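Local coordinates for sterol regulatory element-binding protein cleavage-activating protein (Schizosaccharomyces pombe, PDB 4YHC) that escorts the membrane-bound transcription factor precursor sre1 for processing when sterol or oxygen is low, its WD40 domain being the part in this crystal, at residues 78-92 with 113-125. The protein carries 9 engineered substitutions. Sequence-based numbering, arbitrary orientation.
Sequences KAIALDPQGNYVSLF and YHSKPNSKLNVFW. Engineered in segment 113-125: Ser115 (natural residue Cys).
Two neighbouring blades of the WD40 propeller meet here, the inner strand 121-125 of one against the first two strands of the other, with Trp125 packed against both 79-82 and 88-92. Its indole lies with one face on the chain at Leu82 and Asp83. Asp83 CB sits over the six-membered ring of Trp125, 3.7 Å from its centroid, a CH-pi contact. Trp125 holds CG anti to its carbonyl carbon (chi1 -69°), which carries the indole to strand 88-92. There Trp125 NE1 donates to Ser90 OG at 3.0 Å, in a bent bond tilted from the indole plane. Tyr88 CB touches CH2 of Trp125 at 3.4 Å, and Phe138 meets the indole edge-to-face.

Strands 79-82 and 121-125 run nearly parallel, 16° apart. Each is the first, inner strand of a four-stranded blade, in adjacent blades of the propeller. Three waters join their backbones: each donates to the O of Lys78, Ile80 or Leu82 and accepts from the N of Leu121, Val123 or Trp125 respectively. Between them Val123 fills the middle. Its CG2 lies over a face of Phe92, 3.9 Å from the ring centroid, and also meets Ala79 CB.

Phe92 in turn points its CD2 edge at the face of Tyr113, a T-shaped pair with planes at 80°. Tyr113 OH is hydrogen-bonded to Ser93 O. Lys78 and Ala79 form a classic bulge opposite Phe92, whose O accepts from both backbone N atoms. Lys78 CD lies 4.0 Å from Leu121 CG. Lys78 NZ lies near engineered Ser115 OG and Pro117; its modelled approach to Ser119 O is implausibly short, so that bond is doubtful.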
ATOM      1  N   LYS A  78      -2.191 -18.336  -5.497  1.00 25.78           N
ATOM      2  CA  LYS A  78      -1.900 -17.333  -6.463  1.00 26.86           C
ATOM      3  C   LYS A  78      -2.148 -15.902  -5.924  1.00 26.09           C
ATOM      4  O   LYS A  78      -1.610 -14.973  -6.478  1.00 27.57           O
ATOM      5  CB  LYS A  78      -2.830 -17.508  -7.668  1.00 30.53           C
ATOM      6  CG  LYS A  78      -2.639 -18.692  -8.607  1.00 38.06           C
ATOM      7  CD  LYS A  78      -3.390 -18.387  -9.925  1.00 46.64           C
ATOM      8  CE  LYS A  78      -2.730 -18.926 -11.181  1.00 53.02           C
ATOM      9  NZ  LYS A  78      -3.089 -18.095 -12.371  1.00 57.64           N
ATOM     10  N   ALA A  79      -3.054 -15.706  -4.963  1.00 21.88           N
ATOM     11  CA  ALA A  79      -3.313 -14.319  -4.481  1.00 22.97           C
ATOM     12  C   ALA A  79      -3.980 -14.350  -3.135  1.00 19.65           C
ATOM     13  O   ALA A  79      -4.604 -15.342  -2.755  1.00 19.99           O
ATOM     14  CB  ALA A  79      -4.231 -13.568  -5.430  1.00 21.69           C
ATOM     15  N   ILE A  80      -3.774 -13.249  -2.421  1.00 20.65           N
ATOM     16  CA  ILE A  80      -4.426 -12.979  -1.164  1.00 23.84           C
ATOM     17  C   ILE A  80      -4.934 -11.568  -1.141  1.00 19.07           C
ATOM     18  O   ILE A  80      -4.346 -10.711  -1.767  1.00 16.28           O
ATOM     19  CB  ILE A  80      -3.467 -13.187   0.025  1.00 24.63           C
ATOM     20  CG1 ILE A  80      -4.214 -12.890   1.324  1.00 32.62           C
ATOM     21  CG2 ILE A  80      -2.228 -12.274  -0.060  1.00 22.31           C
ATOM     22  CD1 ILE A  80      -3.356 -13.093   2.550  1.00 42.82           C
ATOM     23  N   ALA A  81      -6.030 -11.318  -0.439  1.00 17.09           N
ATOM     24  CA  ALA A  81      -6.489  -9.957  -0.277  1.00 19.25           C
ATOM     25  C   ALA A  81      -7.398  -9.853   0.911  1.00 23.24           C
ATOM     26  O   ALA A  81      -7.981 -10.861   1.360  1.00 25.91           O
ATOM     27  CB  ALA A  81      -7.133  -9.459  -1.526  1.00 19.48           C
ATOM     28  N   LEU A  82      -7.408  -8.675   1.524  1.00 17.02           N
ATOM     29  CA  LEU A  82      -8.243  -8.412   2.680  1.00 19.09           C
ATOM     30  C   LEU A  82      -9.296  -7.464   2.333  1.00 21.29           C
ATOM     31  O   LEU A  82      -9.064  -6.565   1.500  1.00 22.92           O
ATOM     32  CB  LEU A  82      -7.420  -7.752   3.782  1.00 24.85           C
ATOM     33  CG  LEU A  82      -6.392  -8.590   4.532  1.00 37.07           C
ATOM     34  CD1 LEU A  82      -5.045  -8.395   3.908  1.00 39.91           C
ATOM     35  CD2 LEU A  82      -6.289  -8.080   5.948  1.00 48.19           C
ATOM     36  N   ASP A  83     -10.446  -7.575   2.991  1.00 22.65           N
ATOM     37  CA  ASP A  83     -11.444  -6.554   2.777  1.00 27.57           C
ATOM     38  C   ASP A  83     -10.940  -5.239   3.454  1.00 19.58           C
ATOM     39  O   ASP A  83     -10.039  -5.273   4.316  1.00 18.07           O
ATOM     40  CB  ASP A  83     -12.817  -6.993   3.300  1.00 27.19           C
ATOM     41  CG  ASP A  83     -13.007  -6.745   4.787  1.00 28.85           C
ATOM     42  OD1 ASP A  83     -12.432  -7.476   5.612  1.00 28.65           O
ATOM     43  OD2 ASP A  83     -13.734  -5.797   5.112  1.00 30.06           O
ATOM     44  N   PRO A  84     -11.521  -4.108   3.073  1.00 21.38           N
ATOM     45  CA  PRO A  84     -11.020  -2.856   3.583  1.00 21.72           C
ATOM     46  C   PRO A  84     -11.130  -2.660   5.066  1.00 20.18           C
ATOM     47  O   PRO A  84     -10.352  -1.923   5.600  1.00 23.44           O
ATOM     48  CB  PRO A  84     -11.844  -1.781   2.815  1.00 36.39           C
ATOM     49  CG  PRO A  84     -12.545  -2.481   1.725  1.00 32.12           C
ATOM     50  CD  PRO A  84     -12.632  -3.917   2.120  1.00 22.60           C
ATOM     51  N   GLN A  85     -11.984  -3.421   5.755  1.00 23.18           N
ATOM     52  CA  GLN A  85     -12.111  -3.329   7.217  1.00 23.69           C
ATOM     53  C   GLN A  85     -11.284  -4.332   7.954  1.00 23.61           C
ATOM     54  O   GLN A  85     -11.171  -4.270   9.192  1.00 23.61           O
ATOM     55  CB  GLN A  85     -13.603  -3.438   7.640  1.00 45.93           C
ATOM     56  CG  GLN A  85     -14.429  -2.196   7.317  1.00 56.43           C
ATOM     57  CD  GLN A  85     -13.782  -0.927   7.866  1.00 75.87           C
ATOM     58  OE1 GLN A  85     -13.629  -0.763   9.085  1.00 87.08           O
ATOM     59  NE2 GLN A  85     -13.351  -0.032   6.959  1.00 77.66           N
ATOM     60  N   GLY A  86     -10.638  -5.236   7.234  1.00 22.65           N
ATOM     61  CA  GLY A  86      -9.783  -6.205   7.904  1.00 21.28           C
ATOM     62  C   GLY A  86     -10.450  -7.343   8.646  1.00 21.47           C
ATOM     63  O   GLY A  86      -9.876  -7.897   9.598  1.00 20.25           O
ATOM     64  N   ASN A  87     -11.676  -7.668   8.250  1.00 21.07           N
ATOM     65  CA  ASN A  87     -12.440  -8.745   8.895  1.00 26.13           C
ATOM     66  C   ASN A  87     -12.477 -10.032   8.117  1.00 24.88           C
ATOM     67  O   ASN A  87     -12.733 -11.100   8.704  1.00 28.28           O
ATOM     68  CB  ASN A  87     -13.883  -8.305   9.158  1.00 31.60           C
ATOM     69  CG  ASN A  87     -13.941  -7.122  10.078  1.00 36.77           C
ATOM     70  OD1 ASN A  87     -13.262  -7.092  11.076  1.00 39.96           O
ATOM     71  ND2 ASN A  87     -14.647  -6.107   9.682  1.00 34.65           N
ATOM     72  N   TYR A  88     -12.259  -9.933   6.808  1.00 20.90           N
ATOM     73  CA  TYR A  88     -12.260 -11.085   5.921  1.00 23.33           C
ATOM     74  C   TYR A  88     -10.971 -11.146   5.077  1.00 24.76           C
ATOM     75  O   TYR A  88     -10.377 -10.110   4.717  1.00 18.88           O
ATOM     76  CB  TYR A  88     -13.499 -10.998   4.984  1.00 19.56           C
ATOM     77  CG  TYR A  88     -14.761 -10.916   5.760  1.00 25.06           C
ATOM     78  CD1 TYR A  88     -15.314 -12.060   6.377  1.00 32.04           C
ATOM     79  CD2 TYR A  88     -15.395  -9.721   5.955  1.00 32.97           C
ATOM     80  CE1 TYR A  88     -16.472 -11.975   7.145  1.00 26.70           C
ATOM     81  CE2 TYR A  88     -16.548  -9.634   6.747  1.00 35.28           C
ATOM     82  CZ  TYR A  88     -17.065 -10.770   7.343  1.00 31.88           C
ATOM     83  OH  TYR A  88     -18.214 -10.661   8.119  1.00 36.88           O
ATOM     84  N   VAL A  89     -10.539 -12.344   4.775  1.00 20.36           N
ATOM     85  CA  VAL A  89      -9.435 -12.567   3.843  1.00 19.53           C
ATOM     86  C   VAL A  89      -9.936 -13.470   2.721  1.00 24.43           C
ATOM     87  O   VAL A  89     -10.733 -14.441   2.998  1.00 21.01           O
ATOM     88  CB  VAL A  89      -8.238 -13.207   4.537  1.00 27.16           C
ATOM     89  CG1 VAL A  89      -7.033 -13.210   3.624  1.00 27.14           C
ATOM     90  CG2 VAL A  89      -7.831 -12.410   5.763  1.00 29.29           C
ATOM     91  N   SER A  90      -9.520 -13.155   1.486  1.00 20.06           N
ATOM     92  CA  SER A  90      -9.750 -14.008   0.317  1.00 20.29           C
ATOM     93  C   SER A  90      -8.470 -14.594  -0.124  1.00 23.55           C
ATOM     94  O   SER A  90      -7.537 -13.852  -0.396  1.00 19.17           O
ATOM     95  CB  SER A  90     -10.313 -13.256  -0.899  1.00 22.69           C
ATOM     96  OG  SER A  90      -9.499 -12.133  -1.232  1.00 25.18           O
ATOM     97  N   LEU A  91      -8.420 -15.919  -0.187  1.00 21.53           N
ATOM     98  CA  LEU A  91      -7.248 -16.651  -0.655  1.00 22.91           C
ATOM     99  C   LEU A  91      -7.613 -17.334  -1.992  1.00 22.17           C
ATOM    100  O   LEU A  91      -8.672 -17.934  -2.106  1.00 23.72           O
ATOM    101  CB  LEU A  91      -6.861 -17.710   0.350  1.00 23.04           C
ATOM    102  CG  LEU A  91      -6.440 -17.366   1.767  1.00 25.74           C
ATOM    103  CD1 LEU A  91      -6.165 -18.658   2.513  1.00 27.47           C
ATOM    104  CD2 LEU A  91      -5.190 -16.500   1.726  1.00 20.85           C
ATOM    105  N   PHE A  92      -6.735 -17.254  -2.975  1.00 18.64           N
ATOM    106  CA  PHE A  92      -6.969 -17.872  -4.258  1.00 22.15           C
ATOM    107  C   PHE A  92      -5.881 -18.875  -4.528  1.00 24.61           C
ATOM    108  O   PHE A  92      -4.680 -18.523  -4.559  1.00 24.28           O
ATOM    109  CB  PHE A  92      -6.920 -16.823  -5.393  1.00 21.54           C
ATOM    110  CG  PHE A  92      -8.156 -15.968  -5.473  1.00 22.45           C
ATOM    111  CD1 PHE A  92      -8.413 -15.011  -4.501  1.00 22.48           C
ATOM    112  CD2 PHE A  92      -9.061 -16.113  -6.551  1.00 25.64           C
ATOM    113  CE1 PHE A  92      -9.554 -14.251  -4.551  1.00 26.23           C
ATOM    114  CE2 PHE A  92     -10.190 -15.348  -6.601  1.00 22.41           C
ATOM    115  CZ  PHE A  92     -10.455 -14.434  -5.592  1.00 23.62           C
ATOM    116  N   TYR A 113     -13.045 -21.577  -9.662  1.00 36.46           N
ATOM    117  CA  TYR A 113     -12.972 -20.406 -10.536  1.00 44.28           C
ATOM    118  C   TYR A 113     -11.967 -20.704 -11.617  1.00 52.42           C
ATOM    119  O   TYR A 113     -11.008 -21.452 -11.379  1.00 53.02           O
ATOM    120  CB  TYR A 113     -12.646 -19.099  -9.729  1.00 40.14           C
ATOM    121  CG  TYR A 113     -11.176 -18.913  -9.447  1.00 41.25           C
ATOM    122  CD1 TYR A 113     -10.555 -19.533  -8.361  1.00 29.00           C
ATOM    123  CD2 TYR A 113     -10.406 -18.142 -10.283  1.00 38.51           C
ATOM    124  CE1 TYR A 113      -9.213 -19.438  -8.160  1.00 24.24           C
ATOM    125  CE2 TYR A 113      -9.083 -18.023 -10.072  1.00 25.85           C
ATOM    126  CZ  TYR A 113      -8.480 -18.683  -9.028  1.00 34.75           C
ATOM    127  OH  TYR A 113      -7.107 -18.531  -8.868  1.00 40.94           O
ATOM    128  N   HIS A 114     -12.212 -20.163 -12.814  1.00 54.53           N
ATOM    129  CA  HIS A 114     -11.285 -20.320 -13.953  1.00 56.92           C
ATOM    130  C   HIS A 114     -10.147 -19.265 -13.855  1.00 52.11           C
ATOM    131  O   HIS A 114     -10.372 -18.087 -13.557  1.00 47.71           O
ATOM    132  CB  HIS A 114     -12.020 -20.279 -15.331  1.00 68.59           C
ATOM    133  CG  HIS A 114     -12.703 -21.574 -15.721  1.00 74.51           C
ATOM    134  ND1 HIS A 114     -12.014 -22.744 -15.978  1.00 72.76           N
ATOM    135  CD2 HIS A 114     -14.016 -21.874 -15.908  1.00 74.88           C
ATOM    136  CE1 HIS A 114     -12.866 -23.704 -16.298  1.00 68.15           C
ATOM    137  NE2 HIS A 114     -14.087 -23.202 -16.266  1.00 69.06           N
ATOM    138  N   SER A 115      -8.927 -19.757 -14.023  1.00 54.35           N
ATOM    139  CA  SER A 115      -7.693 -18.983 -14.086  1.00 58.78           C
ATOM    140  C   SER A 115      -6.943 -19.578 -15.242  1.00 57.37           C
ATOM    141  O   SER A 115      -6.979 -20.777 -15.408  1.00 54.86           O
ATOM    142  CB  SER A 115      -6.829 -19.219 -12.831  1.00 67.88           C
ATOM    143  OG  SER A 115      -6.629 -18.050 -12.078  1.00 71.91           O
ATOM    144  N   LYS A 116      -6.193 -18.785 -15.989  1.00 65.34           N
ATOM    145  CA  LYS A 116      -5.515 -19.308 -17.167  1.00 73.01           C
ATOM    146  C   LYS A 116      -4.014 -19.557 -16.915  1.00 84.98           C
ATOM    147  O   LYS A 116      -3.203 -19.148 -17.749  1.00 90.54           O
ATOM    148  CB  LYS A 116      -5.702 -18.355 -18.360  1.00 76.54           C
ATOM    149  CG  LYS A 116      -6.863 -17.358 -18.285  1.00 85.23           C
ATOM    150  CD  LYS A 116      -8.239 -17.960 -17.977  1.00 88.30           C
ATOM    151  CE  LYS A 116      -9.308 -16.872 -17.833  1.00 86.21           C
ATOM    152  NZ  LYS A 116     -10.429 -17.208 -16.900  1.00 82.84           N
ATOM    153  N   PRO A 117      -3.631 -20.254 -15.800  1.00 91.68           N
ATOM    154  CA  PRO A 117      -2.201 -20.355 -15.420  1.00 89.19           C
ATOM    155  C   PRO A 117      -1.322 -20.715 -16.597  1.00 83.44           C
ATOM    156  O   PRO A 117      -1.708 -21.616 -17.327  1.00 85.99           O
ATOM    157  CB  PRO A 117      -2.177 -21.474 -14.374  1.00 94.56           C
ATOM    158  CG  PRO A 117      -3.437 -22.225 -14.567  1.00 97.62           C
ATOM    159  CD  PRO A 117      -4.434 -21.210 -15.021  1.00 96.50           C
ATOM    160  N   ASN A 118      -0.164 -20.079 -16.803  1.00 84.01           N
ATOM    161  CA  ASN A 118       0.511 -19.175 -15.849  1.00 86.40           C
ATOM    162  C   ASN A 118      -0.013 -17.717 -15.880  1.00 91.66           C
ATOM    163  O   ASN A 118       0.679 -16.803 -16.348  1.00 96.26           O
ATOM    164  CB  ASN A 118       2.040 -19.139 -16.110  1.00105.35           C
ATOM    165  CG  ASN A 118       2.663 -20.518 -16.278  1.00104.42           C
ATOM    166  OD1 ASN A 118       2.435 -21.189 -17.279  1.00104.08           O
ATOM    167  ND2 ASN A 118       3.493 -20.923 -15.323  1.00104.05           N
ATOM    168  N   SER A 119      -1.224 -17.512 -15.369  1.00 80.29           N
ATOM    169  CA  SER A 119      -1.820 -16.206 -15.223  1.00 70.41           C
ATOM    170  C   SER A 119      -1.445 -15.718 -13.841  1.00 52.80           C
ATOM    171  O   SER A 119      -1.489 -16.470 -12.868  1.00 45.00           O
ATOM    172  CB  SER A 119      -3.338 -16.290 -15.365  1.00 75.55           C
ATOM    173  OG  SER A 119      -3.871 -15.036 -15.734  1.00 82.02           O
ATOM    174  N   LYS A 120      -1.015 -14.473 -13.793  1.00 46.36           N
ATOM    175  CA  LYS A 120      -0.761 -13.766 -12.572  1.00 41.30           C
ATOM    176  C   LYS A 120      -2.070 -13.043 -12.175  1.00 37.03           C
ATOM    177  O   LYS A 120      -2.710 -12.435 -13.004  1.00 33.94           O
ATOM    178  CB  LYS A 120       0.388 -12.772 -12.793  1.00 41.12           C
ATOM    179  CG  LYS A 120       1.761 -13.321 -12.425  1.00 54.05           C
ATOM    180  CD  LYS A 120       2.253 -14.476 -13.303  1.00 62.42           C
ATOM    181  CE  LYS A 120       3.363 -15.261 -12.605  1.00 67.50           C
ATOM    182  NZ  LYS A 120       4.427 -15.783 -13.507  1.00 69.00           N
ATOM    183  N   LEU A 121      -2.438 -13.126 -10.906  1.00 28.47           N
ATOM    184  CA  LEU A 121      -3.651 -12.477 -10.406  1.00 32.70           C
ATOM    185  C   LEU A 121      -3.397 -11.267  -9.531  1.00 32.49           C
ATOM    186  O   LEU A 121      -2.485 -11.278  -8.710  1.00 33.46           O
ATOM    187  CB  LEU A 121      -4.441 -13.450  -9.539  1.00 27.06           C
ATOM    188  CG  LEU A 121      -4.992 -14.696 -10.178  1.00 33.94           C
ATOM    189  CD1 LEU A 121      -6.092 -15.202  -9.241  1.00 33.29           C
ATOM    190  CD2 LEU A 121      -5.547 -14.465 -11.581  1.00 34.60           C
ATOM    191  N   ASN A 122      -4.253 -10.270  -9.662  1.00 26.95           N
ATOM    192  CA  ASN A 122      -4.402  -9.264  -8.628  1.00 27.20           C
ATOM    193  C   ASN A 122      -5.847  -9.290  -8.181  1.00 30.54           C
ATOM    194  O   ASN A 122      -6.710  -9.353  -9.051  1.00 31.70           O
ATOM    195  CB  ASN A 122      -4.036  -7.927  -9.202  1.00 34.00           C
ATOM    196  CG  ASN A 122      -3.767  -6.900  -8.139  1.00 46.64           C
ATOM    197  OD1 ASN A 122      -3.600  -7.230  -6.957  1.00 48.10           O
ATOM    198  ND2 ASN A 122      -3.729  -5.631  -8.550  1.00 53.14           N
ATOM    199  N   VAL A 123      -6.119  -9.303  -6.853  1.00 20.89           N
ATOM    200  CA  VAL A 123      -7.475  -9.348  -6.326  1.00 15.79           C
ATOM    201  C   VAL A 123      -7.805  -8.200  -5.406  1.00 21.73           C
ATOM    202  O   VAL A 123      -6.982  -7.862  -4.619  1.00 23.43           O
ATOM    203  CB  VAL A 123      -7.677 -10.644  -5.527  1.00 24.05           C
ATOM    204  CG1 VAL A 123      -9.084 -10.646  -4.945  1.00 28.96           C
ATOM    205  CG2 VAL A 123      -7.485 -11.855  -6.419  1.00 19.32           C
ATOM    206  N   PHE A 124      -8.997  -7.612  -5.493  1.00 22.72           N
ATOM    207  CA  PHE A 124      -9.360  -6.428  -4.707  1.00 27.89           C
ATOM    208  C   PHE A 124     -10.757  -6.622  -4.253  1.00 27.01           C
ATOM    209  O   PHE A 124     -11.566  -7.054  -5.032  1.00 28.10           O
ATOM    210  CB  PHE A 124      -9.537  -5.146  -5.581  1.00 31.16           C
ATOM    211  CG  PHE A 124      -8.512  -4.957  -6.587  1.00 31.02           C
ATOM    212  CD1 PHE A 124      -7.256  -4.662  -6.218  1.00 34.31           C
ATOM    213  CD2 PHE A 124      -8.832  -5.034  -7.926  1.00 47.11           C
ATOM    214  CE1 PHE A 124      -6.288  -4.459  -7.149  1.00 45.05           C
ATOM    215  CE2 PHE A 124      -7.874  -4.858  -8.875  1.00 47.57           C
ATOM    216  CZ  PHE A 124      -6.589  -4.577  -8.485  1.00 51.36           C
ATOM    217  N   TRP A 125     -11.041  -6.254  -3.020  1.00 21.84           N
ATOM    218  CA  TRP A 125     -12.400  -6.126  -2.499  1.00 19.12           C
ATOM    219  C   TRP A 125     -12.911  -4.691  -2.638  1.00 29.75           C
ATOM    220  O   TRP A 125     -12.195  -3.730  -2.298  1.00 24.61           O
ATOM    221  CB  TRP A 125     -12.377  -6.406  -1.013  1.00 23.83           C
ATOM    222  CG  TRP A 125     -12.086  -7.837  -0.599  1.00 24.26           C
ATOM    223  CD1 TRP A 125     -10.939  -8.506  -0.775  1.00 26.31           C
ATOM    224  CD2 TRP A 125     -12.934  -8.686   0.133  1.00 20.58           C
ATOM    225  NE1 TRP A 125     -11.003  -9.713  -0.180  1.00 24.01           N
ATOM    226  CE2 TRP A 125     -12.228  -9.851   0.395  1.00 20.25           C
ATOM    227  CE3 TRP A 125     -14.218  -8.548   0.651  1.00 22.10           C
ATOM    228  CZ2 TRP A 125     -12.783 -10.949   1.111  1.00 23.49           C
ATOM    229  CZ3 TRP A 125     -14.762  -9.603   1.410  1.00 22.91           C
ATOM    230  CH2 TRP A 125     -14.064 -10.793   1.601  1.00 26.48           C
TER
HETATM  231  O   HOH W   1      -0.770 -14.572  -9.254  1.00 33.48           O
HETATM  232  O   HOH W   2      -3.795  -9.869  -4.890  1.00 30.89           O
HETATM  233  O   HOH W   3      -8.795  -5.848  -1.306  1.00 26.60           O